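Local coordinates for protein ribosomal processing cysteine protease Prp (Streptococcus mutans, PDB 2G0I) that probably acts as a cysteine-type peptidase of the Prp family, with a role in ribosome biogenesis, at residues A38-R43 / A122-I127; K44-S49 / K115-F120; V50-H55 / G99-D104; Y61-V66 / P135-A140; A85-S90 / I108-D113. One frame throughout, in Å; residues are numbered along the deposited sequence.

Interaction 1 (A38-R43 / A122-I127)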
# COMPACT_ATOMS: atom_id res chain seq x y z
N ALA B 38 0.91 5.87 14.77
CA ALA B 38 1.15 4.47 14.56
C ALA B 38 2.24 3.95 15.53
O ALA B 38 3.28 4.60 15.68
CB ALA B 38 1.57 4.24 13.14
N THR B 39 2.00 2.78 16.14
CA THR B 39 2.96 2.15 17.08
C THR B 39 3.18 0.73 16.63
O THR B 39 2.23 -0.08 16.61
CB THR B 39 2.40 2.18 18.54
OG1 THR B 39 2.10 3.53 18.91
CG2 THR B 39 3.36 1.54 19.57
N PHE B 40 4.40 0.47 16.17
CA PHE B 40 4.81 -0.87 15.73
C PHE B 40 5.58 -1.54 16.87
O PHE B 40 6.44 -0.92 17.51
CB PHE B 40 5.73 -0.76 14.52
CG PHE B 40 5.06 -0.18 13.29
CD1 PHE B 40 4.63 -1.04 12.26
CD2 PHE B 40 4.92 1.20 13.13
CE1 PHE B 40 4.01 -0.55 11.11
CE2 PHE B 40 4.30 1.72 11.95
CZ PHE B 40 3.86 0.81 10.93
N ILE B 41 5.31 -2.81 17.07
CA ILE B 41 6.13 -3.59 17.96
C ILE B 41 6.87 -4.67 17.19
O ILE B 41 6.22 -5.51 16.53
CB ILE B 41 5.30 -4.19 19.09
CG1 ILE B 41 4.68 -3.07 19.91
CG2 ILE B 41 6.19 -5.19 19.97
CD1 ILE B 41 3.71 -3.55 20.91
N ARG B 42 8.20 -4.66 17.31
CA ARG B 42 9.08 -5.69 16.79
C ARG B 42 9.58 -6.51 18.02
O ARG B 42 9.96 -5.92 19.05
CB ARG B 42 10.27 -5.04 16.08
CG ARG B 42 11.09 -6.00 15.24
CD ARG B 42 12.25 -5.28 14.51
NE ARG B 42 11.82 -4.29 13.52
CZ ARG B 42 11.55 -4.56 12.24
NH1 ARG B 42 11.68 -5.79 11.78
NH2 ARG B 42 11.19 -3.58 11.41
N ARG B 43 9.56 -7.83 17.91
CA ARG B 43 10.06 -8.71 18.98
C ARG B 43 10.98 -9.75 18.34
O ARG B 43 10.59 -10.47 17.42
CB ARG B 43 8.91 -9.45 19.70
CG ARG B 43 7.83 -8.55 20.31
CD ARG B 43 6.95 -9.26 21.43
NE ARG B 43 5.97 -8.31 21.97
CZ ARG B 43 4.78 -8.03 21.40
NH1 ARG B 43 4.39 -8.66 20.29
NH2 ARG B 43 3.97 -7.14 21.96
N ALA B 122 6.82 -3.74 4.33
CA ALA B 122 6.35 -2.78 3.29
C ALA B 122 5.37 -1.78 3.87
O ALA B 122 5.40 -0.62 3.53
CB ALA B 122 5.71 -3.51 2.18
N PHE B 123 4.48 -2.25 4.73
CA PHE B 123 3.54 -1.36 5.42
C PHE B 123 4.28 -0.39 6.32
O PHE B 123 3.98 0.81 6.31
CB PHE B 123 2.51 -2.17 6.23
CG PHE B 123 1.57 -1.31 7.01
CD1 PHE B 123 0.64 -0.47 6.34
CD2 PHE B 123 1.60 -1.33 8.40
CE1 PHE B 123 -0.24 0.33 7.06
CE2 PHE B 123 0.71 -0.53 9.16
CZ PHE B 123 -0.19 0.30 8.48
N LEU B 124 5.21 -0.90 7.12
CA LEU B 124 6.03 0.01 7.96
C LEU B 124 6.75 1.04 7.09
O LEU B 124 6.88 2.22 7.45
CB LEU B 124 7.04 -0.81 8.78
CG LEU B 124 8.13 -0.03 9.54
CD1 LEU B 124 7.47 0.85 10.56
CD2 LEU B 124 9.13 -1.01 10.14
N LEU B 125 7.28 0.59 5.95
CA LEU B 125 7.99 1.51 5.04
C LEU B 125 7.03 2.62 4.58
O LEU B 125 7.39 3.79 4.59
CB LEU B 125 8.57 0.74 3.84
CG LEU B 125 9.39 1.60 2.86
CD1 LEU B 125 10.65 2.23 3.54
CD2 LEU B 125 9.80 0.77 1.66
N GLY B 126 5.82 2.26 4.20
CA GLY B 126 4.84 3.28 3.75
C GLY B 126 4.42 4.28 4.82
O GLY B 126 4.35 5.52 4.55
N ILE B 127 4.12 3.78 6.02
CA ILE B 127 3.79 4.65 7.16
C ILE B 127 4.95 5.57 7.50
O ILE B 127 4.76 6.78 7.68
CB ILE B 127 3.35 3.84 8.41
CG1 ILE B 127 2.08 3.03 8.11
CG2 ILE B 127 3.13 4.76 9.65
CD1 ILE B 127 0.80 3.88 7.74

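Interaction 2 (K44-S49 / K115-F120)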
# COMPACT_ATOMS: atom_id res chain seq x y z
N LYS B 44 12.22 -9.84 18.83
CA LYS B 44 13.20 -10.77 18.30
C LYS B 44 13.36 -10.61 16.79
O LYS B 44 13.49 -11.60 16.06
CB LYS B 44 12.84 -12.23 18.67
CG LYS B 44 12.65 -12.51 20.17
CD LYS B 44 13.96 -12.31 20.93
CE LYS B 44 13.83 -12.68 22.40
NZ LYS B 44 15.12 -12.34 23.05
N GLY B 45 13.32 -9.37 16.32
CA GLY B 45 13.64 -9.07 14.94
C GLY B 45 12.46 -9.05 13.99
O GLY B 45 12.58 -8.50 12.90
N ILE B 46 11.34 -9.64 14.38
CA ILE B 46 10.13 -9.68 13.53
C ILE B 46 9.01 -8.70 14.00
O ILE B 46 8.75 -8.52 15.20
CB ILE B 46 9.55 -11.13 13.36
CG1 ILE B 46 8.93 -11.64 14.66
CG2 ILE B 46 10.65 -12.14 12.79
CD1 ILE B 46 7.85 -12.74 14.52
N LEU B 47 8.36 -8.07 13.03
CA LEU B 47 7.19 -7.24 13.33
C LEU B 47 6.05 -8.11 13.80
O LEU B 47 5.64 -9.05 13.10
CB LEU B 47 6.77 -6.47 12.06
CG LEU B 47 7.76 -5.37 11.68
CD1 LEU B 47 7.46 -4.88 10.27
CD2 LEU B 47 7.72 -4.20 12.70
N GLU B 48 5.49 -7.75 14.95
CA GLU B 48 4.43 -8.53 15.55
C GLU B 48 3.09 -7.82 15.58
O GLU B 48 2.08 -8.47 15.44
CB GLU B 48 4.80 -8.97 16.97
CG GLU B 48 6.00 -9.95 16.95
CD GLU B 48 5.87 -11.05 18.00
OE1 GLU B 48 6.26 -12.20 17.69
OE2 GLU B 48 5.39 -10.76 19.08
N SER B 49 3.09 -6.50 15.77
CA SER B 49 1.83 -5.76 15.80
C SER B 49 1.97 -4.30 15.39
O SER B 49 3.04 -3.71 15.48
CB SER B 49 1.19 -5.83 17.19
OG SER B 49 1.97 -5.13 18.16
N LYS B 115 6.85 -14.24 3.67
CA LYS B 115 5.86 -13.38 2.96
C LYS B 115 5.14 -12.48 3.94
O LYS B 115 4.83 -11.31 3.61
CB LYS B 115 4.85 -14.23 2.18
CG LYS B 115 5.52 -14.95 1.05
CD LYS B 115 4.61 -15.85 0.31
CE LYS B 115 5.44 -16.41 -0.85
NZ LYS B 115 4.61 -17.35 -1.57
N VAL B 116 4.85 -13.01 5.13
CA VAL B 116 4.15 -12.24 6.15
C VAL B 116 4.99 -11.01 6.52
O VAL B 116 4.48 -9.87 6.52
CB VAL B 116 3.78 -13.09 7.42
CG1 VAL B 116 3.38 -12.18 8.57
CG2 VAL B 116 2.64 -14.10 7.15
N GLN B 117 6.28 -11.22 6.82
CA GLN B 117 7.16 -10.12 7.26
C GLN B 117 7.46 -9.13 6.16
O GLN B 117 7.65 -7.93 6.43
CB GLN B 117 8.48 -10.66 7.83
CG GLN B 117 8.30 -11.33 9.20
CD GLN B 117 7.81 -10.35 10.24
OE1 GLN B 117 8.43 -9.32 10.46
NE2 GLN B 117 6.68 -10.64 10.83
N LEU B 118 7.53 -9.63 4.93
CA LEU B 118 7.78 -8.72 3.81
C LEU B 118 6.63 -7.74 3.67
O LEU B 118 6.86 -6.55 3.50
CB LEU B 118 7.97 -9.45 2.49
CG LEU B 118 8.18 -8.52 1.27
CD1 LEU B 118 9.41 -7.62 1.40
CD2 LEU B 118 8.33 -9.38 0.06
N LEU B 119 5.40 -8.24 3.72
CA LEU B 119 4.21 -7.37 3.65
C LEU B 119 4.16 -6.37 4.82
O LEU B 119 3.87 -5.17 4.64
CB LEU B 119 2.93 -8.23 3.62
CG LEU B 119 2.77 -9.02 2.30
CD1 LEU B 119 1.60 -10.00 2.45
CD2 LEU B 119 2.55 -8.02 1.16
N PHE B 120 4.46 -6.86 6.01
CA PHE B 120 4.44 -6.03 7.21
C PHE B 120 5.54 -4.94 7.14
O PHE B 120 5.33 -3.79 7.56
CB PHE B 120 4.64 -6.92 8.45
CG PHE B 120 3.95 -6.41 9.71
CD1 PHE B 120 3.53 -7.32 10.68
CD2 PHE B 120 3.65 -5.04 9.88
CE1 PHE B 120 2.84 -6.87 11.83
CE2 PHE B 120 2.97 -4.57 11.02
CZ PHE B 120 2.58 -5.50 12.01

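Interaction 3 (V50-H55 / G99-D104)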
# COMPACT_ATOMS: atom_id res chain seq x y z
N VAL B 50 0.85 -3.72 14.98
CA VAL B 50 0.80 -2.29 14.74
C VAL B 50 -0.55 -1.79 15.22
O VAL B 50 -1.59 -2.44 15.01
CB VAL B 50 1.10 -1.90 13.26
CG1 VAL B 50 0.08 -2.54 12.34
CG2 VAL B 50 1.05 -0.36 13.08
N GLU B 51 -0.51 -0.65 15.91
CA GLU B 51 -1.69 -0.04 16.45
C GLU B 51 -1.78 1.35 15.87
O GLU B 51 -0.80 2.08 15.93
CB GLU B 51 -1.61 -0.04 17.98
CG GLU B 51 -2.73 0.73 18.65
CD GLU B 51 -2.59 0.76 20.18
OE1 GLU B 51 -1.96 -0.15 20.75
OE2 GLU B 51 -3.14 1.70 20.80
N LEU B 52 -2.93 1.72 15.30
CA LEU B 52 -3.09 3.08 14.79
C LEU B 52 -4.27 3.80 15.38
O LEU B 52 -5.31 3.19 15.57
CB LEU B 52 -3.23 3.10 13.27
CG LEU B 52 -2.03 2.54 12.50
CD1 LEU B 52 -2.40 1.15 12.07
CD2 LEU B 52 -1.67 3.40 11.34
N THR B 53 -4.12 5.10 15.63
CA THR B 53 -5.26 5.91 16.08
C THR B 53 -5.33 7.17 15.25
O THR B 53 -4.31 7.61 14.74
CB THR B 53 -5.13 6.26 17.59
OG1 THR B 53 -3.94 7.05 17.81
CG2 THR B 53 -5.06 4.99 18.46
N GLY B 54 -6.53 7.75 15.07
CA GLY B 54 -6.66 9.05 14.35
C GLY B 54 -6.98 9.01 12.85
O GLY B 54 -7.32 10.03 12.24
N HIS B 55 -6.88 7.84 12.25
CA HIS B 55 -6.95 7.64 10.79
C HIS B 55 -8.40 7.70 10.24
O HIS B 55 -8.60 7.68 9.03
CB HIS B 55 -6.35 6.26 10.48
CG HIS B 55 -6.93 5.18 11.34
ND1 HIS B 55 -6.58 5.02 12.67
CD2 HIS B 55 -7.91 4.28 11.09
CE1 HIS B 55 -7.30 4.05 13.19
NE2 HIS B 55 -8.11 3.58 12.25
N GLY B 99 -10.77 7.05 15.64
CA GLY B 99 -10.50 5.75 15.03
C GLY B 99 -9.40 5.02 15.75
O GLY B 99 -8.41 5.62 16.20
N TYR B 100 -9.56 3.70 15.82
CA TYR B 100 -8.59 2.78 16.40
C TYR B 100 -8.48 1.53 15.50
O TYR B 100 -9.49 1.01 15.00
CB TYR B 100 -9.03 2.38 17.80
CG TYR B 100 -8.16 1.36 18.46
CD1 TYR B 100 -6.97 1.73 19.07
CD2 TYR B 100 -8.50 -0.00 18.44
CE1 TYR B 100 -6.14 0.81 19.66
CE2 TYR B 100 -7.64 -0.97 19.03
CZ TYR B 100 -6.47 -0.54 19.65
OH TYR B 100 -5.60 -1.43 20.24
N MSE B 101 -7.25 1.04 15.34
CA MSE B 101 -7.02 -0.18 14.61
C MSE B 101 -5.81 -0.87 15.21
O MSE B 101 -4.81 -0.23 15.52
CB MSE B 101 -6.79 0.13 13.15
CG MSE B 101 -6.58 -1.07 12.27
SE MSE B 101 -6.09 -0.51 10.42
CE MSE B 101 -7.24 0.93 10.15
N LYS B 102 -5.90 -2.17 15.41
CA LYS B 102 -4.73 -2.89 15.81
C LYS B 102 -4.68 -4.19 15.04
O LYS B 102 -5.65 -4.98 15.06
CB LYS B 102 -4.75 -3.12 17.32
CG LYS B 102 -3.49 -3.89 17.77
CD LYS B 102 -3.37 -3.94 19.29
CE LYS B 102 -2.02 -4.52 19.63
NZ LYS B 102 -1.77 -4.55 21.08
N ILE B 103 -3.57 -4.39 14.33
CA ILE B 103 -3.29 -5.66 13.63
C ILE B 103 -2.31 -6.39 14.51
O ILE B 103 -1.26 -5.83 14.84
CB ILE B 103 -2.65 -5.41 12.25
CG1 ILE B 103 -3.61 -4.55 11.43
CG2 ILE B 103 -2.31 -6.74 11.53
CD1 ILE B 103 -2.92 -3.68 10.36
N ASP B 104 -2.63 -7.62 14.91
CA ASP B 104 -1.79 -8.27 15.91
C ASP B 104 -1.49 -9.70 15.47
O ASP B 104 -2.42 -10.48 15.30
CB ASP B 104 -2.46 -8.22 17.26
CG ASP B 104 -1.54 -8.67 18.41
OD1 ASP B 104 -0.42 -9.17 18.18
OD2 ASP B 104 -1.96 -8.48 19.56

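Interaction 4 (Y61-V66 / P135-A140)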
# COMPACT_ATOMS: atom_id res chain seq x y z
N TYR B 61 -9.23 18.91 4.86
CA TYR B 61 -8.82 18.40 3.55
C TYR B 61 -7.43 17.70 3.59
O TYR B 61 -7.36 16.48 3.39
CB TYR B 61 -8.92 19.49 2.46
CG TYR B 61 -8.50 18.98 1.10
CD1 TYR B 61 -9.40 18.29 0.29
CD2 TYR B 61 -7.18 19.13 0.66
CE1 TYR B 61 -9.02 17.78 -0.97
CE2 TYR B 61 -6.77 18.60 -0.57
CZ TYR B 61 -7.69 17.95 -1.38
OH TYR B 61 -7.28 17.46 -2.60
N GLY B 62 -6.36 18.45 3.92
CA GLY B 62 -4.99 17.91 3.92
C GLY B 62 -4.85 16.62 4.72
O GLY B 62 -4.25 15.65 4.25
N PHE B 63 -5.45 16.61 5.91
CA PHE B 63 -5.35 15.49 6.82
C PHE B 63 -6.17 14.32 6.29
O PHE B 63 -5.76 13.18 6.40
CB PHE B 63 -5.85 15.89 8.21
CG PHE B 63 -5.91 14.74 9.20
CD1 PHE B 63 -4.76 14.23 9.79
CD2 PHE B 63 -7.14 14.20 9.56
CE1 PHE B 63 -4.83 13.18 10.71
CE2 PHE B 63 -7.22 13.16 10.48
CZ PHE B 63 -6.07 12.64 11.05
N ASP B 64 -7.32 14.60 5.68
CA ASP B 64 -8.14 13.50 5.18
C ASP B 64 -7.53 12.80 3.96
O ASP B 64 -7.78 11.61 3.75
CB ASP B 64 -9.58 13.96 4.96
CG ASP B 64 -10.26 14.31 6.30
OD1 ASP B 64 -9.70 14.01 7.40
OD2 ASP B 64 -11.34 14.88 6.27
N ILE B 65 -6.73 13.53 3.20
CA ILE B 65 -5.92 12.93 2.10
C ILE B 65 -4.87 11.98 2.72
O ILE B 65 -4.68 10.85 2.26
CB ILE B 65 -5.23 14.02 1.26
CG1 ILE B 65 -6.28 14.77 0.43
CG2 ILE B 65 -4.13 13.44 0.40
CD1 ILE B 65 -7.16 13.90 -0.44
N VAL B 66 -4.21 12.45 3.78
CA VAL B 66 -3.28 11.57 4.51
C VAL B 66 -3.98 10.36 5.13
O VAL B 66 -3.44 9.23 5.11
CB VAL B 66 -2.47 12.33 5.59
CG1 VAL B 66 -1.68 11.35 6.48
CG2 VAL B 66 -1.55 13.37 4.95
N PRO B 135 4.90 15.14 8.65
CA PRO B 135 5.08 15.07 10.12
C PRO B 135 3.96 15.80 10.88
O PRO B 135 3.66 15.47 12.04
CB PRO B 135 6.43 15.76 10.37
CG PRO B 135 6.84 16.40 9.09
CD PRO B 135 6.05 15.76 7.96
N GLU B 136 3.33 16.76 10.21
CA GLU B 136 2.27 17.51 10.84
C GLU B 136 0.99 16.68 10.96
O GLU B 136 0.12 17.03 11.75
CB GLU B 136 2.05 18.85 10.12
CG GLU B 136 1.31 18.73 8.80
CD GLU B 136 2.20 18.31 7.63
OE1 GLU B 136 3.37 17.90 7.83
OE2 GLU B 136 1.70 18.41 6.49
N PHE B 137 0.88 15.58 10.18
CA PHE B 137 -0.28 14.70 10.26
C PHE B 137 -0.03 13.28 10.77
O PHE B 137 -0.97 12.61 11.14
CB PHE B 137 -0.99 14.58 8.90
CG PHE B 137 -1.47 15.89 8.33
CD1 PHE B 137 -2.33 16.71 9.05
CD2 PHE B 137 -1.04 16.31 7.07
CE1 PHE B 137 -2.78 17.95 8.52
CE2 PHE B 137 -1.48 17.54 6.52
CZ PHE B 137 -2.34 18.36 7.25
N VAL B 138 1.22 12.82 10.75
CA VAL B 138 1.51 11.40 11.10
C VAL B 138 2.76 11.29 11.98
O VAL B 138 3.80 11.84 11.63
CB VAL B 138 1.75 10.51 9.84
CG1 VAL B 138 1.79 9.00 10.24
CG2 VAL B 138 0.68 10.73 8.80
N THR B 139 2.64 10.54 13.09
CA THR B 139 3.75 10.28 13.99
C THR B 139 3.85 8.76 14.14
O THR B 139 2.84 8.08 14.27
CB THR B 139 3.49 10.94 15.36
OG1 THR B 139 3.37 12.37 15.18
CG2 THR B 139 4.68 10.74 16.26
N ALA B 140 5.07 8.23 14.06
CA ALA B 140 5.28 6.79 14.19
C ALA B 140 6.17 6.50 15.40
O ALA B 140 7.11 7.26 15.67
CB ALA B 140 5.92 6.22 12.88

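Interaction 5 (A85-S90 / I108-D113)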
# COMPACT_ATOMS: atom_id res chain seq x y z
N ALA B 85 -0.29 -14.30 1.71
CA ALA B 85 0.69 -14.81 2.65
C ALA B 85 0.12 -15.91 3.53
O ALA B 85 0.83 -16.36 4.44
CB ALA B 85 1.26 -13.68 3.52
N ASP B 86 -1.13 -16.31 3.30
CA ASP B 86 -1.72 -17.42 4.03
C ASP B 86 -1.70 -17.16 5.55
O ASP B 86 -1.30 -18.02 6.36
CB ASP B 86 -0.94 -18.70 3.69
CG ASP B 86 -1.54 -19.95 4.31
OD1 ASP B 86 -2.78 -19.98 4.48
OD2 ASP B 86 -0.76 -20.89 4.59
N CYS B 87 -2.13 -15.96 5.91
CA CYS B 87 -2.05 -15.45 7.28
C CYS B 87 -3.33 -14.68 7.65
O CYS B 87 -3.57 -13.57 7.15
CB CYS B 87 -0.79 -14.57 7.41
SG CYS B 87 -0.45 -13.83 9.04
N THR B 88 -4.15 -15.26 8.52
CA THR B 88 -5.28 -14.50 9.03
C THR B 88 -4.90 -13.82 10.32
O THR B 88 -4.45 -14.44 11.30
CB THR B 88 -6.63 -15.29 9.12
OG1 THR B 88 -7.02 -15.71 7.80
CG2 THR B 88 -7.77 -14.41 9.67
N VAL B 89 -5.04 -12.51 10.29
CA VAL B 89 -4.59 -11.72 11.41
C VAL B 89 -5.72 -11.59 12.41
O VAL B 89 -6.91 -11.81 12.09
CB VAL B 89 -3.99 -10.34 10.95
CG1 VAL B 89 -3.01 -10.59 9.82
CG2 VAL B 89 -5.08 -9.35 10.50
N SER B 90 -5.34 -11.25 13.64
CA SER B 90 -6.27 -10.75 14.59
C SER B 90 -6.32 -9.24 14.29
O SER B 90 -5.28 -8.60 14.11
CB SER B 90 -5.74 -11.04 15.97
OG SER B 90 -6.45 -10.33 16.95
N ILE B 108 -0.10 -15.69 16.10
CA ILE B 108 -0.31 -16.44 14.83
C ILE B 108 0.94 -17.28 14.59
O ILE B 108 2.03 -16.74 14.68
CB ILE B 108 -0.52 -15.48 13.61
CG1 ILE B 108 -1.62 -14.43 13.89
CG2 ILE B 108 -0.74 -16.28 12.32
CD1 ILE B 108 -3.02 -14.96 14.38
N THR B 109 0.82 -18.59 14.35
CA THR B 109 2.02 -19.44 14.41
C THR B 109 2.98 -19.16 13.26
O THR B 109 4.20 -19.28 13.42
CB THR B 109 1.72 -20.97 14.65
OG1 THR B 109 0.43 -21.28 14.15
CG2 THR B 109 1.71 -21.30 16.16
N ASN B 110 2.45 -18.69 12.14
CA ASN B 110 3.34 -18.34 11.04
C ASN B 110 3.66 -16.82 10.93
O ASN B 110 4.03 -16.32 9.88
CB ASN B 110 2.88 -18.98 9.71
CG ASN B 110 1.65 -18.30 9.12
OD1 ASN B 110 0.80 -17.74 9.84
ND2 ASN B 110 1.53 -18.36 7.80
N LYS B 111 3.58 -16.12 12.06
CA LYS B 111 4.01 -14.70 12.08
C LYS B 111 5.40 -14.45 11.50
O LYS B 111 5.64 -13.39 10.96
CB LYS B 111 3.92 -14.12 13.49
CG LYS B 111 4.78 -14.84 14.52
CD LYS B 111 4.43 -14.39 15.90
CE LYS B 111 5.20 -15.21 16.94
NZ LYS B 111 5.04 -14.59 18.29
N SER B 112 6.32 -15.42 11.62
CA SER B 112 7.72 -15.23 11.23
C SER B 112 7.94 -15.51 9.73
O SER B 112 9.07 -15.39 9.23
CB SER B 112 8.59 -16.17 12.08
OG SER B 112 8.29 -17.51 11.72
N ASP B 113 6.87 -15.88 9.00
CA ASP B 113 6.99 -16.26 7.59
C ASP B 113 7.60 -15.14 6.79
O ASP B 113 7.32 -13.96 7.09
CB ASP B 113 5.63 -16.60 6.97
CG ASP B 113 5.27 -18.04 7.10
OD1 ASP B 113 5.89 -18.72 7.98
OD2 ASP B 113 4.36 -18.48 6.36
O HOH W 1 3.57 -17.23 4.36
O HOH W 2 -1.84 -18.03 9.69

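Interaction 1 (A38-R43 / A122-I127)
A38 and F40 of the first strand lie over I127 and L124 of helix 114-133, the two segments running roughly antiparallel at 146° with their axes 10.7 Å apart at closest. This is helix-on-sheet packing in a two-layer alpha/beta sandwich, and it illustrates how one aromatic residue can carry such a layer contact. The CA atoms of F40 and L124 are 7.9 Å apart, a gap bridged by the F40 ring.

F40 points at the helix, and with chi1 at -64° its CG sits beside the backbone N, which carries the ring out between three helix residues. L124 sits over one face in a CH-pi contact: CD1 stands 3.4 Å from the ring centroid and only 6° off the normal. Around the rim, I127 meets the ring in its own plane through CG2, 4.0 Å from F40 CE2, while the same methyl reaches A38 CB at 3.9 Å. F123 comes in obliquely, its ring centroid 5.8 Å from that of F40, and I127 CG1 lies over one face of the F123 ring, toward its rim. The contact is buried, with L73 and L77 of helix 61-84 closing it at F123. F40 also touches V50 and I142 in the flanking strands.

The two branches of L124 divide the work. CD1 serves F40, and CD2 turns toward R42, whose chain bends at chi3 and whose charge is held by E121 on the same helix. There R42 NH2 meets L124 CD2 at the edge of the guanidinium, 3.5 Å away.

Interaction 2 (K44-S49 / K115-F120)
L47 and Q117 join the start of strand 46-53 to a helix through a pair of hydrogen bonds, an instance of a side-chain amide that takes one N-H and gives one at the same residue. L47 N donates to Q117 OE1 at 2.9 Å, somewhat bent and tilted from the carbonyl plane. In return Q117 NE2 gives a nearly straight bond (167°) to L47 O at 3.0 Å, lying in the amide plane and on a lone pair of the acceptor. A bend at chi2 of Q117 folds the amide back against the strand, and a further bond from NE2 to K111 O helps fix its rotation.

The tight part lies on the buried side. L47 CB stands over one face of the F120 ring, 3.6 Å from CD1, and L47 CD1 reaches F120 O at the same distance. The far rim of the ring meets backbone, with CZ 3.6 Å from S49 C. E48 and S49 both face I41 in a classic beta bulge, and the E48 carboxylate forms salt bridges with R43 and K111.

The other side is looser. I46 meets Q117 OE1 with CA at 3.5 Å and CB at 3.6 Å, and G45 and K44 before it are exposed in the turn.

Helix 114-133 is thus pinned across strand 46-53 at 74°, with F120 also resting on F40 of strand 36-43, V116 and L119 on helix 61-84, and L118 on L84 of the second subunit.

Interaction 3 (V50-H55 / G99-D104)
The H55 imidazole comes obliquely against the backbone of G99 and Y100, with CE1 3.5 Å from G99 C, while NE2 meets the CE methyl of M101, a selenomethionine, again at 3.5 Å. Glycine at 99 brings no side chain, which lets the ring come this close to the chain. The motif beneath is an antiparallel strand pair in which hydrogen-bonded pairs V50-I103 and L52-M101 alternate with non-hydrogen-bonded pairs E51-K102 and T53-Y100. L52 N to M101 O is a short bond of 2.7 Å, and G54 N to G99 O, at 3.1 Å, closes the pairing as the strand ends.

The two faces differ. On one, V50 and I103 lie side by side, V50 CG1 being 3.8 Å from I103 CD1, with L52 and M101 further along. On the other, Y100, its CG anti to the backbone N at 176°, reaches across E51 and T53 at a slant. E51 OE2 approaches Y100 CE1 in the ring plane at 3.3 Å, with the carboxylate turned 65° to the ring, and T53 CG2 comes to the edge at CD1. E51 and K102 stand near each other without forming a salt bridge.

The pair occupies the middle of the mixed sheet: strand 90-94 flanks 100-104, and 36-43 flanks 46-53. Helix 61-84 packs under L52, M101 and I103, and helix 114-133 meets V50 through F120 and F123.

Interaction 4 (Y61-V66 / P135-A140)
F63 and F137 bring the first turn of helix 61-84 against the loop that leads into strand 138-144, their CA atoms 6.2 Å apart.

F137 carries most of the contact. With chi1 at -58° its CG lies beside the backbone N, and the ring is pushed over the start of the helix, where F63 CA covers one face near its centre. F137 CZ lies 3.8 Å from F63 N, and F137 CE2 is 3.9 Å from G62 C. G62 has no side chain, which allows the ring to rest directly on the helix backbone. The opposite face is filled by E136 CG from within the loop, so the ring is clamped between the helix and its own neighbour.

The rings of F63 and F137 are inclined at 56° to each other. Their nearest atoms are the CD1 atoms, F63 to F137, at 3.6 Å; F137 O lies in the plane of the F63 ring, near its CE1 edge. One helical turn on, V66 splits its two methyls. CG2 reaches F137 CD2 at 3.7 Å, and CG1 presses on V138 CG2 at 3.4 Å, tighter than ordinary carbon contact.

I36 in the first strand also packs on both F63 and V66, extending the apolar cluster into the sheet. Y61, directed away from this contact at its CB, hydrogen-bonds through OH to D64 of the second subunit. V138 is about 9 Å, side chain to side chain, from E132, a calcium-binding residue whose ion is not bound to this chain. Joining the helix start to the loop and first residue of strand 138-144, outermost within this chain, the contact is the kind of interlayer packing expected of a two-layer alpha/beta sandwich.

Interaction 5 (A85-S90 / I108-D113)
Two overlapping type I beta turns, I108-K111 and N110-D113, lead into helix 114-133 and pack against the link between helix 61-84 and strand 90-94, so that I108 and N110 face C87 and its neighbours. The polar part of the contact rests on the N110 amide.

With chi1 at 74° its CG lies between the backbone N and the carbonyl carbon, which brings the amide toward the opposite loop. N110 ND2 donates to D86 O at 3.2 Å, from above the carbonyl plane, not on a lone pair. The same nitrogen bonds D113 OD2, again at 3.2 Å and from above the carboxylate plane, so two oxygens grip one amide and limit its rotation. D86, with positive phi just after the helix, presents its carbonyl at this spot. D113 stands at the N-cap position of the next helix, but its side chain makes no capping bond.

Two waters extend the polar network. One molecule links A85 O to D113 OD2. Another donates to N110 OD1 at 2.7 Å and only weakly to D86 O.

I108 supplies the apolar part. C87 SG approaches I108 CG2 at 4.1 Å; C87 also packs on V116 of helix 114-133, whereas K111 NZ forms a salt bridge with E48. T88 meets I108 through its carbonyl: the CD1 methyl of I108 ends 3.4 Å from T88 O.

Overall arrangement
Interactions 1, 2 and 3 form one continuous body around neighbouring strands: R43 NH1 bridges E48 OE2 at 2.6 Å between interactions 1 and 2, and T39 O takes E51 N at 2.9 Å between 1 and 3. Interaction 2 reaches interaction 5 through E48 OE1 and K111 NZ, 2.8 Å apart. Strand pairing carries contact onward, with A38 N to T139 O (3.0 Å) toward interaction 4 and D104 N to S90 O (2.9 Å) from 3 to 5. Interactions 4 and 5 lie at opposite ends, centres 29 Å apart. The calcium ion, which this chain does not bind, lies about 11 Å from the V138 side chain and 12 Å from that of I127.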